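Local coordinates for methyl-CpG-binding domain protein 3 (Homo sapiens, PDB 6CCG) that binds DNA carrying methylated CpG through its methyl-CpG-binding domain, and probably takes part in transcriptional regulation, at residues R53-G56 and G57-L61. Numbering follows the deposited sequence.
Sequences RYLG and GSMDL
Leu55 lays its side chain across that of Met59, the two running at a slant to each other: Leu55 CB lies 4.1 Å from Met59 CG, and farther out Leu55 CD1 reaches the sulfur, Met59 SD, at 4.1 Å. Leu61 also reaches Leu55, its CD1 branch 4.0 Å from Leu55 CB and close to the backbone N of Gly56, so the root of Leu55 is gripped by two residues of the loop. Met59 CG sits between its own backbone N and carbonyl carbon (chi1 61°), a setting that brings it to 3.3 Å from Leu55 O. The other branch, Leu55 CD2, faces Ser58 CB at 4.2 Å. The contact lies where helix 48-55 of the methyl-CpG-binding domain gives way to the loop leading to strand 64-65, the chain winding on through Gly56, Gly57 and Ser58 with helix-like backbone angles before it opens out. Met59 N donates to Leu55 O at 2.9 Å, an i to i+4 bond of the alpha-helical kind. Leu13 and Trp17 also pack on the buried Leu55, and Pro14 on Met59, tying this end of the helix to the segment before strand 18-23. Farther along the loop, Leu61 O accepts a hydrogen bond from Lys48 NZ, which links it back to the start of the same helix.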
loop_
_atom_site.group_PDB
_atom_site.type_symbol
_atom_site.label_atom_id
_atom_site.label_comp_id
_atom_site.label_asym_id
_atom_site.label_seq_id
_atom_site.Cartn_x
_atom_site.Cartn_y
_atom_site.Cartn_z
ATOM N N ARG A 53 -7.213 -4.169 -9.561
ATOM C CA ARG A 53 -7.047 -4.825 -10.902
ATOM C C ARG A 53 -6.075 -6.050 -10.894
ATOM O O ARG A 53 -6.192 -6.927 -11.734
ATOM C CB ARG A 53 -6.606 -3.771 -11.943
ATOM C CG ARG A 53 -7.713 -2.758 -12.275
ATOM C CD ARG A 53 -7.421 -1.998 -13.548
ATOM N NE ARG A 53 -6.402 -0.986 -13.360
ATOM C CZ ARG A 53 -6.618 0.231 -12.834
ATOM N NH1 ARG A 53 -5.600 1.093 -12.723
ATOM N NH2 ARG A 53 -7.847 0.600 -12.411
ATOM N N TYR A 54 -5.143 -6.100 -9.936
ATOM C CA TYR A 54 -4.209 -7.258 -9.776
ATOM C C TYR A 54 -4.708 -8.305 -8.769
ATOM O O TYR A 54 -4.682 -9.514 -9.056
ATOM C CB TYR A 54 -2.777 -6.766 -9.428
ATOM C CG TYR A 54 -2.153 -6.108 -10.615
ATOM C CD1 TYR A 54 -2.610 -4.864 -11.053
ATOM C CD2 TYR A 54 -1.147 -6.754 -11.373
ATOM C CE1 TYR A 54 -2.079 -4.254 -12.203
ATOM C CE2 TYR A 54 -0.611 -6.161 -12.513
ATOM C CZ TYR A 54 -1.082 -4.890 -12.918
ATOM O OH TYR A 54 -0.580 -4.247 -14.043
ATOM N N LEU A 55 -5.199 -7.844 -7.625
ATOM C CA LEU A 55 -5.579 -8.745 -6.527
ATOM C C LEU A 55 -7.067 -8.975 -6.333
ATOM O O LEU A 55 -7.447 -9.935 -5.644
ATOM C CB LEU A 55 -4.991 -8.188 -5.219
ATOM C CG LEU A 55 -3.497 -8.340 -5.049
ATOM C CD1 LEU A 55 -3.086 -7.701 -3.735
ATOM C CD2 LEU A 55 -3.092 -9.830 -5.088
ATOM N N GLY A 56 -7.911 -8.120 -6.936
ATOM C CA GLY A 56 -9.373 -8.188 -6.781
ATOM C C GLY A 56 -9.965 -9.568 -7.013
ATOM O O GLY A 56 -10.896 -9.960 -6.317
ATOM N N GLY A 57 -9.419 -10.305 -7.989
ATOM C CA GLY A 57 -9.821 -11.703 -8.237
ATOM C C GLY A 57 -9.268 -12.621 -7.163
ATOM O O GLY A 57 -10.031 -13.226 -6.407
ATOM N N SER A 58 -7.928 -12.689 -7.090
ATOM C CA SER A 58 -7.172 -13.462 -6.066
ATOM C C SER A 58 -7.763 -13.430 -4.650
ATOM O O SER A 58 -7.688 -14.430 -3.933
ATOM C CB SER A 58 -5.722 -12.934 -5.957
ATOM O OG SER A 58 -5.031 -13.020 -7.186
ATOM N N MET A 59 -8.303 -12.270 -4.237
ATOM C CA MET A 59 -8.773 -12.087 -2.864
ATOM C C MET A 59 -9.795 -10.979 -2.713
ATOM O O MET A 59 -9.914 -10.093 -3.566
ATOM C CB MET A 59 -7.586 -11.749 -1.982
ATOM C CG MET A 59 -6.878 -10.462 -2.405
ATOM S SD MET A 59 -5.499 -10.104 -1.365
ATOM C CE MET A 59 -6.285 -9.550 0.144
ATOM N N ASP A 60 -10.460 -10.999 -1.566
ATOM C CA ASP A 60 -11.451 -9.998 -1.181
ATOM C C ASP A 60 -10.748 -8.703 -0.708
ATOM O O ASP A 60 -10.131 -8.685 0.349
ATOM C CB ASP A 60 -12.305 -10.586 -0.047
ATOM C CG ASP A 60 -13.513 -9.735 0.316
ATOM O OD1 ASP A 60 -13.735 -8.662 -0.279
ATOM O OD2 ASP A 60 -14.262 -10.182 1.214
ATOM N N LEU A 61 -10.852 -7.640 -1.499
ATOM C CA LEU A 61 -10.347 -6.298 -1.096
ATOM C C LEU A 61 -11.440 -5.319 -0.675
ATOM O O LEU A 61 -11.147 -4.137 -0.469
ATOM C CB LEU A 61 -9.512 -5.661 -2.215
ATOM C CG LEU A 61 -8.187 -6.305 -2.563
ATOM C CD1 LEU A 61 -7.546 -5.529 -3.685
ATOM C CD2 LEU A 61 -7.241 -6.374 -1.379
#